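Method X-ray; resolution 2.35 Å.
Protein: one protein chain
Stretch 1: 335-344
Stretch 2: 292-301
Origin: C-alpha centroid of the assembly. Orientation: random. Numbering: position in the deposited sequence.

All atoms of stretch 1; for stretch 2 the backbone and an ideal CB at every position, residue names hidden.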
# COMPACT_ATOMS: atom_id res chain seq x y z
N ASP D 335 -17.13 11.46 30.22
CA ASP D 335 -17.31 10.39 31.20
C ASP D 335 -16.05 9.69 31.74
O ASP D 335 -16.02 9.32 32.92
CB ASP D 335 -18.33 9.37 30.70
CG ASP D 335 -19.74 9.96 30.53
OD1 ASP D 335 -19.98 11.12 30.92
OD2 ASP D 335 -20.63 9.22 30.01
N LYS D 336 -15.04 9.49 30.88
CA LYS D 336 -13.79 8.82 31.30
C LYS D 336 -12.65 9.69 31.90
O LYS D 336 -11.52 9.26 32.16
CB LYS D 336 -13.23 8.04 30.12
CG LYS D 336 -13.99 6.76 29.78
CD LYS D 336 -13.28 6.01 28.67
CE LYS D 336 -13.84 4.58 28.32
NZ LYS D 336 -15.32 4.40 28.19
N ASN D 337 -12.99 10.93 32.13
CA ASN D 337 -12.06 11.90 32.69
C ASN D 337 -10.71 12.05 31.95
O ASN D 337 -9.65 12.12 32.57
CB ASN D 337 -11.83 11.66 34.18
CG ASN D 337 -11.31 12.90 34.87
OD1 ASN D 337 -11.84 14.00 34.66
ND2 ASN D 337 -10.32 12.74 35.73
N PHE D 338 -10.76 11.96 30.62
CA PHE D 338 -9.59 12.12 29.76
C PHE D 338 -10.00 13.23 28.82
O PHE D 338 -11.11 13.25 28.35
CB PHE D 338 -9.23 10.85 28.98
CG PHE D 338 -8.74 9.70 29.83
CD1 PHE D 338 -7.54 9.79 30.51
CD2 PHE D 338 -9.40 8.48 29.81
CE1 PHE D 338 -7.08 8.74 31.27
CE2 PHE D 338 -8.93 7.41 30.54
CZ PHE D 338 -7.76 7.54 31.28
N ALA D 339 -9.09 14.15 28.55
CA ALA D 339 -9.38 15.29 27.70
C ALA D 339 -8.62 15.39 26.37
O ALA D 339 -8.48 16.47 25.78
CB ALA D 339 -9.14 16.54 28.51
N SER D 340 -8.10 14.26 25.92
CA SER D 340 -7.35 14.16 24.65
C SER D 340 -5.94 14.76 24.73
O SER D 340 -5.48 15.17 25.79
CB SER D 340 -8.15 14.69 23.49
OG SER D 340 -7.51 14.36 22.28
N GLY D 341 -5.24 14.79 23.60
CA GLY D 341 -3.85 15.27 23.56
C GLY D 341 -3.49 16.61 23.04
O GLY D 341 -2.32 16.87 22.77
N LEU D 342 -4.48 17.48 22.87
CA LEU D 342 -4.19 18.81 22.37
C LEU D 342 -4.22 19.82 23.50
O LEU D 342 -5.09 19.75 24.38
CB LEU D 342 -5.24 19.24 21.38
CG LEU D 342 -4.89 20.52 20.63
CD1 LEU D 342 -3.69 20.21 19.72
CD2 LEU D 342 -6.06 20.95 19.80
N LEU D 343 -3.27 20.72 23.53
CA LEU D 343 -3.28 21.75 24.57
C LEU D 343 -2.53 22.97 24.02
O LEU D 343 -1.84 22.86 23.00
CB LEU D 343 -2.65 21.28 25.84
CG LEU D 343 -1.14 21.05 25.96
CD1 LEU D 343 -0.39 22.37 25.91
CD2 LEU D 343 -0.84 20.45 27.32
N SER D 344 -2.71 24.13 24.66
CA SER D 344 -1.97 25.29 24.22
C SER D 344 -1.51 26.02 25.46
O SER D 344 -1.97 25.77 26.56
CB SER D 344 -2.76 26.22 23.32
OG SER D 344 -3.80 26.83 24.03
N UNK D 292 -4.77 4.02 22.64
CA UNK D 292 -3.96 5.19 22.35
C UNK D 292 -4.45 6.51 22.94
O UNK D 292 -3.66 7.23 23.54
CB UNK D 292 -3.85 5.34 20.83
N UNK D 293 -5.73 6.83 22.78
CA UNK D 293 -6.24 8.09 23.27
C UNK D 293 -6.06 8.25 24.79
O UNK D 293 -5.91 9.36 25.28
CB UNK D 293 -7.72 8.22 22.90
N UNK D 294 -6.09 7.16 25.53
CA UNK D 294 -5.88 7.23 26.98
C UNK D 294 -4.45 7.65 27.29
O UNK D 294 -4.23 8.49 28.17
CB UNK D 294 -6.19 5.88 27.64
N UNK D 295 -3.46 7.10 26.56
CA UNK D 295 -2.06 7.48 26.79
C UNK D 295 -1.89 8.95 26.38
O UNK D 295 -1.21 9.73 27.05
CB UNK D 295 -1.10 6.58 26.01
N UNK D 296 -2.44 9.31 25.23
CA UNK D 296 -2.33 10.68 24.81
C UNK D 296 -2.84 11.59 25.92
O UNK D 296 -2.24 12.63 26.21
CB UNK D 296 -3.10 10.91 23.51
N UNK D 297 -3.99 11.21 26.49
CA UNK D 297 -4.64 12.00 27.55
C UNK D 297 -3.83 12.06 28.82
O UNK D 297 -3.66 13.11 29.40
CB UNK D 297 -6.02 11.42 27.87
N UNK D 298 -3.36 10.92 29.27
CA UNK D 298 -2.55 10.86 30.47
C UNK D 298 -1.28 11.73 30.29
O UNK D 298 -0.92 12.49 31.19
CB UNK D 298 -2.18 9.41 30.79
N UNK D 299 -0.59 11.58 29.15
CA UNK D 299 0.58 12.40 28.90
C UNK D 299 0.25 13.88 28.87
O UNK D 299 0.96 14.68 29.46
CB UNK D 299 1.24 11.99 27.58
N UNK D 300 -0.82 14.24 28.18
CA UNK D 300 -1.20 15.64 28.08
C UNK D 300 -1.41 16.28 29.43
O UNK D 300 -1.00 17.42 29.67
CB UNK D 300 -2.47 15.78 27.24
N UNK D 301 -2.07 15.53 30.31
CA UNK D 301 -2.36 16.04 31.65
C UNK D 301 -1.09 16.32 32.43
O UNK D 301 -0.98 17.37 33.05
CB UNK D 301 -3.23 15.05 32.42

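The backbone of stretch 2 is helical from 292 to 301, with helical backbone angles throughout, so no position calls for glycine or breaks the helical pattern. Stretch 1 crosses it as a loop that leads into a strand at Leu342, and the helix positions that meet it recur with helical periodicity.

Position 292 has nothing of stretch 1 near its CB, and the visible atoms hardly restrict it; it is Arg292, whose guanidinium group is hydrogen-bonded elsewhere in the structure. At 293 the CB points sideways and meets nothing within 5.5 Å, but a side chain of some length could reach the loop near Ser340. Several aliphatic or polar residues would serve. The residue is Ile293, with chi1 t, and its CD1 comes within 3.7 Å of Ser340 OG.

At position 294 the ideal CB lies 4.3 Å from Phe338 CE2. A side chain with an aliphatic base against the aromatic ring would suit, and a polar or charged end could run on past it. Glu294 covers the ring: its CB lies over one face of Phe338 and its CG is 3.7 Å from Phe338 CE2. Glu294 OE2 comes within 4.2 Å of Lys336 CD, but the carboxylate and the ammonium group do not pair.

Position 295 points away from stretch 1 and is open to many residues; Lys295 makes no contact here. Position 296 points its CB toward Gly341, and Gly341 CA is 4.4 Å from the ideal CB of 296. There is little room for bulk directed straight at the loop, so a small residue, or a longer one that turns aside, is expected. His296 takes the second course: with chi1 m its ring leads away from stretch 1.

Position 297 is closely constrained. Its ideal CB is 3.4 Å from Phe338 CB and 4.0 Å from Ser340 N, a backbone donor facing the helix. A small side chain is indicated, alanine or serine, and one with an acceptor could use the amide. Ser297 does so: Ser340 N donates a weak hydrogen bond to Ser297 OG at 3.0 Å, while Ser297 OG donates to Ile293 O at 2.8 Å within the helix. The hydroxyl thus joins the loop to a helical carbonyl.

At 298 the CB points sideways, 5.0 Å from Phe338 CE1, so a long side chain with a methylene portion could flank the ring. Gln298 places its CG 3.7 Å from Phe338 CE1. Position 299 has no neighbour in stretch 1, and Asn299 stays clear of it.

At 300 the ideal CB is 3.4 Å from Ser340 O and 4.0 Å from Gly341 CA, which favours a small residue. Ala300 packs there, and its O meets Leu343 CD2 at 3.8 Å.

Position 301 points sideways and would suit a long polar residue. Glu301 accepts a hydrogen bond at OE2 from a water 3.2 Å away, and that water's oxygen accepts one from Ala339 N at 2.9 Å.

Stretch 2, residues 292-301: RIEKHSQNAE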
# COMPACT_ATOMS: atom_id res chain seq x y z
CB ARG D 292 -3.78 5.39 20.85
CG ARG D 292 -2.99 4.28 20.21
CD ARG D 292 -2.74 4.46 18.72
NE ARG D 292 -3.92 4.44 17.89
CZ ARG D 292 -4.60 5.51 17.48
NH1 ARG D 292 -4.23 6.74 17.82
NH2 ARG D 292 -5.66 5.35 16.71
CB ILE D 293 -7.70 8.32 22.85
CG1 ILE D 293 -8.06 9.79 22.90
CG2 ILE D 293 -8.66 7.41 23.60
CD1 ILE D 293 -7.25 10.66 21.94
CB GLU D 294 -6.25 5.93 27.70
CG GLU D 294 -7.75 5.61 27.56
CD GLU D 294 -8.23 4.45 28.45
OE1 GLU D 294 -7.42 3.88 29.20
OE2 GLU D 294 -9.46 4.18 28.42
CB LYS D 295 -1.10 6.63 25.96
CG LYS D 295 0.37 6.94 26.20
CD LYS D 295 0.79 6.56 27.60
CE LYS D 295 2.25 6.88 27.93
NZ LYS D 295 3.30 6.20 27.12
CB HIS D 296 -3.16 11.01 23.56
CG HIS D 296 -2.63 10.48 22.27
ND1 HIS D 296 -1.60 11.10 21.59
CD2 HIS D 296 -3.11 9.54 21.43
CE1 HIS D 296 -1.39 10.49 20.45
NE2 HIS D 296 -2.29 9.53 20.33
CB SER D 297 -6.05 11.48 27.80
OG SER D 297 -6.87 11.63 26.64
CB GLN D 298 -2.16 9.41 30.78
CG GLN D 298 -3.35 8.52 31.14
CD GLN D 298 -3.02 7.02 31.12
OE1 GLN D 298 -2.17 6.56 30.36
NE2 GLN D 298 -3.77 6.25 31.91
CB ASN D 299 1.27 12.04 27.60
CG ASN D 299 2.08 10.76 27.67
OD1 ASN D 299 2.35 10.24 28.73
ND2 ASN D 299 2.52 10.27 26.51
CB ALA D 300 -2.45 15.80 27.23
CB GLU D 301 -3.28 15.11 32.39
CG GLU D 301 -3.78 15.68 33.70
CD GLU D 301 -5.00 14.82 34.18
OE1 GLU D 301 -5.36 14.62 35.39
OE2 GLU D 301 -5.68 14.34 33.23
O HOH W 1 -6.67 14.31 30.18
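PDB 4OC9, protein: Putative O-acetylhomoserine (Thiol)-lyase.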